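Local coordinates for uncharacterized ParM protein (Staphylococcus aureus, PDB 3JS6) that is an actin-like plasmid segregation protein that forms dynamic filaments, which probably drive plasmid copies apart so that both daughter cells inherit one, at residues A[32-37]-A[61-66]; A[116-121]-A[157-162]; A[300-305]-A[316-321]. All blocks are in the same frame, centred on the assembly; numbering follows the deposited sequence.

Interaction 1. Residues A[32-37]-A[61-66]; sequences GRKTNE and DEVLLF
Gly32 and Leu65 form an antiparallel hydrogen-bonded pair: Gly32 N gives its hydrogen to Leu65 O at 2.8 Å, and Leu65 N returns one to Gly32 O at 2.9 Å. Next comes the non-hydrogen-bonded pair of Arg33 and Leu64, and beyond it Lys34 N reaches Val63 O at 3.0 Å. Glycine suits its place because the CB of Leu65 settles against bare backbone, while Leu65 CD1 lies 3.4 Å from Lys34 N.

The side chain of Lys34 crosses that of Val63. Its CG stands between the backbone N and the carbonyl carbon (chi1 64°), which presses it to 3.3 Å from Val63 CB, a tight fit; Lys34 CD meets Val63 CG1. Lysine thus lends its aliphatic stem to a beta-branched neighbour and carries its amino group on to a salt bridge with Glu53. Arg33 is extended from CG to NE and crosses the Glu62 side chain at about a right angle, with Glu62 CA over the centre of one guanidinium face. Its NH1 makes a long salt bridge of 3.8 Å to Glu62 OE1, with guanidinium and carboxylate planes 87° apart. A water stitches the margin together, accepting from Val63 N and donating to Lys34 O and Asp61 O.

In the second shell, Thr76 OG1 bonds to Arg33 N, and Asn59 OD1 receives the N-H of Asp61. The pairing belongs to the mixed sheet of the actin-like N-terminal domain, where strand 64-66 runs between strands 23-33 and 52-56, bonding to the latter through Leu64 and Phe66, whose side chains are both packed against helix 90-104.

Interaction 2. Residues A[116-121]-A[157-162]; sequences IATGMP and VKIVAQ
From Ile116 beside Val157 to Met120 beside Ala161 the two strands run parallel, their short axes 4.5 Å apart at closest and turned 31° to one another. Bonds alternate in direction across the pair: Lys158 N to Ile116 O, Thr118 N to Lys158 O, Val160 N to Thr118 O and Met120 N to Val160 O. A fifth, Gln162 N to Met120 O at 3.0 Å, comes from above the carbonyl plane, where the second strand gives way to what follows.

Thr118 and Ile159 run alongside each other in the same direction, with Thr118 CG2 3.7 Å from Ile159 CG1. Threonine suits this seat because its two branches do different work: OG1, anti to the backbone N (chi1 -171°), bonds to Leu9 O on strand 4-11, while the methyl joins the apolar row. Met120, present as selenomethionine, crosses Ile159 and brings its CG to 3.5 Å and its SE to 3.9 Å from Ile159 CG2. Gln162 turns its stem back over the Met120 carbonyl, with NE2 3.6 Å from Met120 CA. At Gly119 the strands are close, its CA only 3.0 Å from Val160 O, a spacing that suits a residue without a side chain.

Helix 128-137 packs on Thr118 and Met120, and on the face of Ala117 and Val160 lies Tyr330 of helix 325-342. The arrangement is part of the parallel strand core of an actin-type domain, where 111-120 lies between 4-11 and 148-161. Its chemistry is that of backbone bonding with apolar side chains packed on the Thr118 and Ile159 face: five bonds join the facing peptide groups, Ala117 pairs in turn with Met7 and Leu9 of strand 4-11, and the buried hydroxyl of Thr118 is paid for by that strand's carbonyl.

Interaction 3. Residues A[300-305]-A[316-321]; sequences GANIHF and FEKADD
Phe305 and Lys318 each hold CG anti to the backbone N (chi1 -178° in Phe305), and both have CB directed at the opposite segment, which brings the phenyl ring under the start of the lysine chain. Lys318 CB sits over the centre of that ring, 3.7 Å from its centroid and only 10° off the normal, a well-formed CH-pi contact. The strand backbone meets the ring elsewhere: Phe305 CE2 is 3.6 Å from Glu317 C, Phe316 C lies at the ring edge near its plane, and Phe316 CB is 4.0 Å from Phe305 CE2. A flat aromatic suits this place because it can touch side chain and peptide alike.

From there Lys318 runs extended past the helix start. Its CE touches Ala301 CB at 3.9 Å, where a small residue lets the chain come close, and lies 3.1 Å from Asn302 OD1. The last torsion then bends (chi4 -65°) and places NZ for its polar partners. It bonds to Ala319 O at 3.0 Å, to a water at 2.9 Å and to Ser322 OG. Asn302 gives a weak hydrogen bond from ND2 to the same water, and its side chain crosses that of the lysine at about a right angle. The ammonium charge probably makes the CE hydrogens more positive, which would suit their closeness to the amide oxygen.

Strand 293-297 lies behind, with Val296 touching Ala301, Phe305 and Phe316; Glu317, its CB directed away from the helix, has its carboxylate in a salt bridge with Arg293. This is the packing of a beta-alpha-beta unit: helix 301-311 connects strands 293-297 and 316-317, the fourth and fifth strands in the 3-2-1-4-5 order that characterises actin-fold domains.

Followed from the N terminus, the contacts come in series, none enclosing or crossing another. Interaction 1 closes a loop of 23 residues that includes strand 52-56, joining 64-66 to the end of 23-33. Interaction 2 then spans 35 residues, through helix 128-137 and strand 141-145, and pairs 111-120 with 148-161. Both belong to the same mixed sheet, yet their centres lie about 29 Å apart. Interaction 3 closes the shortest connection, ten residues, in the five-strand sheet of the other half, on the opposite side of the chain's centre from interaction 1. Helix 325-342, which follows it, returns to pack on one face of interaction 2 and so links the two halves.

Interaction 1. Residues A[32-37]-A[61-66]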
loop_
_atom_site.group_PDB
_atom_site.type_symbol
_atom_site.label_atom_id
_atom_site.label_comp_id
_atom_site.label_asym_id
_atom_site.label_seq_id
_atom_site.Cartn_x
_atom_site.Cartn_y
_atom_site.Cartn_z
ATOM N N GLY A 32 11.859 -11.578 9.119
ATOM C CA GLY A 32 12.970 -12.395 9.573
ATOM C C GLY A 32 12.604 -13.156 10.838
ATOM O O GLY A 32 11.436 -13.196 11.269
ATOM N N ARG A 33 13.610 -13.749 11.462
ATOM C CA ARG A 33 13.388 -14.514 12.674
ATOM C C ARG A 33 14.660 -14.454 13.466
ATOM O O ARG A 33 15.747 -14.551 12.893
ATOM C CB ARG A 33 13.071 -15.974 12.325
ATOM C CG ARG A 33 13.124 -16.880 13.525
ATOM C CD ARG A 33 12.541 -18.254 13.232
ATOM N NE ARG A 33 12.879 -19.194 14.299
ATOM C CZ ARG A 33 12.329 -20.391 14.438
ATOM N NH1 ARG A 33 11.404 -20.800 13.580
ATOM N NH2 ARG A 33 12.712 -21.179 15.430
ATOM N N LYS A 34 14.557 -14.274 14.773
ATOM C CA LYS A 34 15.790 -14.222 15.522
ATOM C C LYS A 34 16.103 -15.603 16.045
ATOM O O LYS A 34 15.354 -16.169 16.843
ATOM C CB LYS A 34 15.737 -13.183 16.649
ATOM C CG LYS A 34 14.752 -13.438 17.743
ATOM C CD LYS A 34 14.929 -12.420 18.860
ATOM C CE LYS A 34 16.326 -12.469 19.463
ATOM N NZ LYS A 34 16.510 -11.475 20.566
ATOM N N THR A 35 17.209 -16.148 15.548
ATOM C CA THR A 35 17.671 -17.472 15.923
ATOM C C THR A 35 19.004 -17.369 16.644
ATOM O O THR A 35 19.744 -16.400 16.454
ATOM C CB THR A 35 17.831 -18.353 14.687
ATOM O OG1 THR A 35 18.626 -17.663 13.715
ATOM C CG2 THR A 35 16.462 -18.686 14.094
ATOM N N ASN A 36 19.301 -18.379 17.459
ATOM C CA ASN A 36 20.526 -18.426 18.255
ATOM C C ASN A 36 21.817 -18.540 17.455
ATOM O O ASN A 36 22.907 -18.453 18.028
ATOM C CB ASN A 36 20.462 -19.582 19.257
ATOM C CG ASN A 36 21.641 -19.588 20.219
ATOM O OD1 ASN A 36 21.739 -18.732 21.102
ATOM N ND2 ASN A 36 22.546 -20.549 20.045
ATOM N N GLU A 37 21.715 -18.746 16.146
ATOM C CA GLU A 37 22.921 -18.843 15.335
ATOM C C GLU A 37 23.550 -17.454 15.235
ATOM O O GLU A 37 23.719 -16.903 14.146
ATOM C CB GLU A 37 22.590 -19.407 13.952
ATOM C CG GLU A 37 22.071 -20.849 14.005
ATOM C CD GLU A 37 22.217 -21.601 12.678
ATOM O OE1 GLU A 37 23.356 -21.705 12.167
ATOM O OE2 GLU A 37 21.197 -22.097 12.150
ATOM N N ASP A 61 8.974 -20.277 20.420
ATOM C CA ASP A 61 9.918 -20.954 19.539
ATOM C C ASP A 61 10.162 -20.155 18.264
ATOM O O ASP A 61 11.070 -20.461 17.490
ATOM C CB ASP A 61 9.391 -22.349 19.208
ATOM C CG ASP A 61 8.976 -23.114 20.464
ATOM O OD1 ASP A 61 7.862 -23.664 20.494
ATOM O OD2 ASP A 61 9.767 -23.144 21.428
ATOM N N GLU A 62 9.355 -19.122 18.056
ATOM C CA GLU A 62 9.509 -18.303 16.868
ATOM C C GLU A 62 9.378 -16.827 17.158
ATOM O O GLU A 62 8.276 -16.302 17.309
ATOM C CB GLU A 62 8.479 -18.678 15.805
ATOM C CG GLU A 62 8.674 -17.904 14.506
ATOM C CD GLU A 62 7.775 -18.379 13.390
ATOM O OE1 GLU A 62 8.289 -19.008 12.432
ATOM O OE2 GLU A 62 6.557 -18.130 13.468
ATOM N N VAL A 63 10.505 -16.147 17.222
ATOM C CA VAL A 63 10.469 -14.712 17.473
ATOM C C VAL A 63 10.618 -14.069 16.102
ATOM O O VAL A 63 11.703 -14.078 15.526
ATOM C CB VAL A 63 11.613 -14.296 18.405
ATOM C CG1 VAL A 63 11.540 -12.806 18.696
ATOM C CG2 VAL A 63 11.524 -15.089 19.695
ATOM N N LEU A 64 9.515 -13.548 15.565
ATOM C CA LEU A 64 9.533 -12.927 14.241
ATOM C C LEU A 64 10.200 -11.542 14.295
ATOM O O LEU A 64 10.110 -10.856 15.304
ATOM C CB LEU A 64 8.098 -12.807 13.713
ATOM C CG LEU A 64 7.328 -14.110 13.403
ATOM C CD1 LEU A 64 5.848 -13.790 13.082
ATOM C CD2 LEU A 64 7.970 -14.793 12.216
ATOM N N LEU A 65 10.847 -11.141 13.201
ATOM C CA LEU A 65 11.526 -9.842 13.113
ATOM C C LEU A 65 10.925 -9.054 11.962
ATOM O O LEU A 65 10.862 -9.542 10.819
ATOM C CB LEU A 65 13.029 -10.049 12.877
ATOM C CG LEU A 65 13.719 -10.656 14.097
ATOM C CD1 LEU A 65 15.158 -11.040 13.751
ATOM C CD2 LEU A 65 13.667 -9.612 15.246
ATOM N N PHE A 66 10.508 -7.828 12.252
ATOM C CA PHE A 66 9.860 -6.985 11.247
ATOM C C PHE A 66 10.154 -5.517 11.512
ATOM O O PHE A 66 10.045 -5.050 12.649
ATOM C CB PHE A 66 8.347 -7.241 11.308
ATOM C CG PHE A 66 7.542 -6.491 10.283
ATOM C CD1 PHE A 66 7.795 -6.634 8.926
ATOM C CD2 PHE A 66 6.506 -5.650 10.684
ATOM C CE1 PHE A 66 7.021 -5.943 7.976
ATOM C CE2 PHE A 66 5.733 -4.964 9.747
ATOM C CZ PHE A 66 5.997 -5.116 8.388
HETATM O O HOH W 1 12.738 -17.689 16.890
#

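Interaction 2. Residues A[116-121]-A[157-162]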
loop_
_atom_site.group_PDB
_atom_site.type_symbol
_atom_site.label_atom_id
_atom_site.label_comp_id
_atom_site.label_asym_id
_atom_site.label_seq_id
_atom_site.Cartn_x
_atom_site.Cartn_y
_atom_site.Cartn_z
ATOM N N ILE A 116 -10.713 -3.855 10.949
ATOM C CA ILE A 116 -9.617 -3.768 9.984
ATOM C C ILE A 116 -10.133 -3.442 8.582
ATOM O O ILE A 116 -11.018 -4.129 8.054
ATOM C CB ILE A 116 -8.827 -5.110 9.908
ATOM C CG1 ILE A 116 -8.213 -5.437 11.267
ATOM C CG2 ILE A 116 -7.763 -5.036 8.810
ATOM C CD1 ILE A 116 -7.477 -6.803 11.286
ATOM N N ALA A 117 -9.601 -2.373 8.004
ATOM C CA ALA A 117 -9.946 -1.961 6.653
ATOM C C ALA A 117 -8.705 -2.196 5.785
ATOM O O ALA A 117 -7.627 -1.721 6.104
ATOM C CB ALA A 117 -10.313 -0.491 6.630
ATOM N N THR A 118 -8.855 -2.949 4.704
ATOM C CA THR A 118 -7.727 -3.186 3.835
ATOM C C THR A 118 -8.218 -3.345 2.396
ATOM O O THR A 118 -9.411 -3.180 2.108
ATOM C CB THR A 118 -6.953 -4.428 4.266
ATOM O OG1 THR A 118 -5.736 -4.504 3.507
ATOM C CG2 THR A 118 -7.809 -5.708 4.051
ATOM N N GLY A 119 -7.292 -3.647 1.501
ATOM C CA GLY A 119 -7.644 -3.832 0.109
ATOM C C GLY A 119 -6.908 -5.014 -0.506
ATOM O O GLY A 119 -6.023 -5.612 0.120
HETATM N N MSE A 120 -7.283 -5.365 -1.732
HETATM C CA MSE A 120 -6.631 -6.454 -2.448
HETATM C C MSE A 120 -6.769 -6.186 -3.935
HETATM O O MSE A 120 -7.573 -5.330 -4.339
HETATM C CB MSE A 120 -7.236 -7.819 -2.062
HETATM C CG MSE A 120 -8.738 -7.922 -2.077
HETATM SE SE MSE A 120 -9.366 -9.713 -1.551
HETATM C CE MSE A 120 -9.496 -9.564 0.341
ATOM N N PRO A 121 -5.957 -6.869 -4.774
ATOM C CA PRO A 121 -6.021 -6.670 -6.230
ATOM C C PRO A 121 -7.460 -6.758 -6.717
ATOM O O PRO A 121 -8.217 -7.606 -6.266
ATOM C CB PRO A 121 -5.159 -7.806 -6.773
ATOM C CG PRO A 121 -4.107 -7.947 -5.695
ATOM C CD PRO A 121 -4.939 -7.881 -4.429
ATOM N N VAL A 157 -14.236 -6.622 9.555
ATOM C CA VAL A 157 -13.244 -6.510 8.472
ATOM C C VAL A 157 -13.907 -5.971 7.213
ATOM O O VAL A 157 -14.999 -6.391 6.848
ATOM C CB VAL A 157 -12.604 -7.882 8.139
ATOM C CG1 VAL A 157 -11.636 -7.743 6.957
ATOM C CG2 VAL A 157 -11.859 -8.413 9.367
ATOM N N LYS A 158 -13.257 -5.025 6.555
ATOM C CA LYS A 158 -13.817 -4.477 5.334
ATOM C C LYS A 158 -12.723 -4.473 4.290
ATOM O O LYS A 158 -11.680 -3.857 4.493
ATOM C CB LYS A 158 -14.326 -3.065 5.578
ATOM C CG LYS A 158 -14.900 -2.362 4.334
ATOM C CD LYS A 158 -16.056 -3.125 3.677
ATOM C CE LYS A 158 -16.748 -2.259 2.627
ATOM N NZ LYS A 158 -17.774 -3.009 1.877
ATOM N N ILE A 159 -12.962 -5.176 3.185
ATOM C CA ILE A 159 -11.985 -5.266 2.109
ATOM C C ILE A 159 -12.497 -4.706 0.779
ATOM O O ILE A 159 -13.580 -5.071 0.329
ATOM C CB ILE A 159 -11.601 -6.727 1.845
ATOM C CG1 ILE A 159 -11.006 -7.366 3.102
ATOM C CG2 ILE A 159 -10.642 -6.782 0.682
ATOM C CD1 ILE A 159 -11.065 -8.854 3.083
ATOM N N VAL A 160 -11.736 -3.821 0.144
ATOM C CA VAL A 160 -12.169 -3.334 -1.158
ATOM C C VAL A 160 -11.057 -3.513 -2.188
ATOM O O VAL A 160 -9.967 -3.989 -1.853
ATOM C CB VAL A 160 -12.569 -1.840 -1.112
ATOM C CG1 VAL A 160 -13.743 -1.659 -0.159
ATOM C CG2 VAL A 160 -11.386 -0.980 -0.712
ATOM N N ALA A 161 -11.338 -3.158 -3.439
ATOM C CA ALA A 161 -10.313 -3.228 -4.494
ATOM C C ALA A 161 -9.302 -2.117 -4.194
ATOM O O ALA A 161 -9.687 -1.006 -3.831
ATOM C CB ALA A 161 -10.952 -3.009 -5.870
ATOM N N GLN A 162 -8.015 -2.388 -4.363
ATOM C CA GLN A 162 -6.988 -1.398 -4.022
ATOM C C GLN A 162 -7.135 0.011 -4.577
ATOM O O GLN A 162 -6.939 0.991 -3.843
ATOM C CB GLN A 162 -5.605 -1.932 -4.379
ATOM C CG GLN A 162 -5.430 -3.374 -4.027
ATOM C CD GLN A 162 -3.983 -3.791 -4.026
ATOM O OE1 GLN A 162 -3.219 -3.456 -4.945
ATOM N NE2 GLN A 162 -3.591 -4.531 -2.996
#

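Interaction 3. Residues A[300-305]-A[316-321]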
loop_
_atom_site.group_PDB
_atom_site.type_symbol
_atom_site.label_atom_id
_atom_site.label_comp_id
_atom_site.label_asym_id
_atom_site.label_seq_id
_atom_site.Cartn_x
_atom_site.Cartn_y
_atom_site.Cartn_z
ATOM N N GLY A 300 5.933 6.806 -8.804
ATOM C CA GLY A 300 6.276 7.721 -9.874
ATOM C C GLY A 300 5.436 8.984 -9.948
ATOM O O GLY A 300 5.751 9.883 -10.721
ATOM N N ALA A 301 4.370 9.067 -9.151
ATOM C CA ALA A 301 3.500 10.230 -9.197
ATOM C C ALA A 301 4.250 11.549 -9.059
ATOM O O ALA A 301 4.037 12.456 -9.845
ATOM C CB ALA A 301 2.409 10.145 -8.120
ATOM N N ASN A 302 5.093 11.654 -8.050
ATOM C CA ASN A 302 5.859 12.879 -7.840
ATOM C C ASN A 302 6.730 13.267 -9.026
ATOM O O ASN A 302 6.960 14.453 -9.291
ATOM C CB ASN A 302 6.751 12.751 -6.610
ATOM C CG ASN A 302 6.025 13.097 -5.333
ATOM O OD1 ASN A 302 5.484 14.194 -5.197
ATOM N ND2 ASN A 302 6.012 12.166 -4.386
ATOM N N ILE A 303 7.211 12.264 -9.741
ATOM C CA ILE A 303 8.091 12.504 -10.868
ATOM C C ILE A 303 7.350 13.050 -12.080
ATOM O O ILE A 303 7.837 13.964 -12.737
ATOM C CB ILE A 303 8.818 11.194 -11.268
ATOM C CG1 ILE A 303 9.450 10.552 -10.030
ATOM C CG2 ILE A 303 9.879 11.479 -12.318
ATOM C CD1 ILE A 303 9.869 9.122 -10.241
ATOM N N HIS A 304 6.160 12.515 -12.358
ATOM C CA HIS A 304 5.420 12.934 -13.546
ATOM C C HIS A 304 4.226 13.874 -13.416
ATOM O O HIS A 304 3.767 14.396 -14.420
ATOM C CB HIS A 304 4.955 11.693 -14.313
ATOM C CG HIS A 304 5.989 10.617 -14.409
ATOM N ND1 HIS A 304 7.264 10.851 -14.878
ATOM C CD2 HIS A 304 5.924 9.292 -14.133
ATOM C CE1 HIS A 304 7.939 9.716 -14.889
ATOM N NE2 HIS A 304 7.150 8.753 -14.442
ATOM N N PHE A 305 3.722 14.089 -12.203
ATOM C CA PHE A 305 2.545 14.946 -12.015
ATOM C C PHE A 305 2.669 16.332 -12.673
ATOM O O PHE A 305 1.737 16.815 -13.328
ATOM C CB PHE A 305 2.224 15.071 -10.513
ATOM C CG PHE A 305 1.004 15.896 -10.227
ATOM C CD1 PHE A 305 1.120 17.147 -9.610
ATOM C CD2 PHE A 305 -0.249 15.464 -10.642
ATOM C CE1 PHE A 305 0.009 17.963 -9.418
ATOM C CE2 PHE A 305 -1.376 16.271 -10.458
ATOM C CZ PHE A 305 -1.247 17.532 -9.845
ATOM N N PHE A 316 -5.931 16.318 -13.864
ATOM C CA PHE A 316 -5.083 15.500 -13.039
ATOM C C PHE A 316 -5.056 16.018 -11.613
ATOM O O PHE A 316 -5.046 17.238 -11.369
ATOM C CB PHE A 316 -3.654 15.469 -13.587
ATOM C CG PHE A 316 -3.527 14.799 -14.928
ATOM C CD1 PHE A 316 -3.388 15.558 -16.088
ATOM C CD2 PHE A 316 -3.494 13.400 -15.027
ATOM C CE1 PHE A 316 -3.209 14.940 -17.331
ATOM C CE2 PHE A 316 -3.314 12.776 -16.263
ATOM C CZ PHE A 316 -3.168 13.553 -17.422
ATOM N N GLU A 317 -5.017 15.091 -10.666
ATOM C CA GLU A 317 -4.950 15.479 -9.270
ATOM C C GLU A 317 -3.964 14.571 -8.546
ATOM O O GLU A 317 -3.797 13.410 -8.909
ATOM C CB GLU A 317 -6.336 15.364 -8.629
ATOM C CG GLU A 317 -6.323 15.671 -7.114
ATOM C CD GLU A 317 -7.693 15.577 -6.487
ATOM O OE1 GLU A 317 -7.798 15.816 -5.266
ATOM O OE2 GLU A 317 -8.663 15.262 -7.210
ATOM N N LYS A 318 -3.305 15.082 -7.514
ATOM C CA LYS A 318 -2.373 14.263 -6.753
ATOM C C LYS A 318 -2.609 14.537 -5.281
ATOM O O LYS A 318 -2.932 15.672 -4.909
ATOM C CB LYS A 318 -0.916 14.633 -7.077
ATOM C CG LYS A 318 0.123 13.744 -6.367
ATOM C CD LYS A 318 1.546 14.322 -6.472
ATOM C CE LYS A 318 2.601 13.354 -5.910
ATOM N NZ LYS A 318 2.498 13.077 -4.429
ATOM N N ALA A 319 -2.426 13.513 -4.448
ATOM C CA ALA A 319 -2.557 13.670 -3.001
ATOM C C ALA A 319 -1.147 13.725 -2.408
ATOM O O ALA A 319 -0.205 13.233 -3.028
ATOM C CB ALA A 319 -3.318 12.473 -2.408
ATOM N N ASP A 320 -0.985 14.317 -1.223
ATOM C CA ASP A 320 0.338 14.344 -0.574
ATOM C C ASP A 320 0.590 12.942 -0.017
ATOM O O ASP A 320 -0.354 12.224 0.281
ATOM C CB ASP A 320 0.381 15.340 0.589
ATOM C CG ASP A 320 0.658 16.767 0.138
ATOM O OD1 ASP A 320 1.663 16.990 -0.575
ATOM O OD2 ASP A 320 -0.130 17.665 0.510
ATOM N N ASP A 321 1.857 12.566 0.141
ATOM C CA ASP A 321 2.225 11.243 0.639
ATOM C C ASP A 321 1.425 10.159 -0.059
ATOM O O ASP A 321 0.684 9.417 0.592
ATOM C CB ASP A 321 2.003 11.135 2.144
ATOM C CG ASP A 321 3.246 11.470 2.943
ATOM O OD1 ASP A 321 3.663 12.650 2.927
ATOM O OD2 ASP A 321 3.813 10.552 3.586
HETATM O O HOH W 2 3.946 11.180 -2.725
#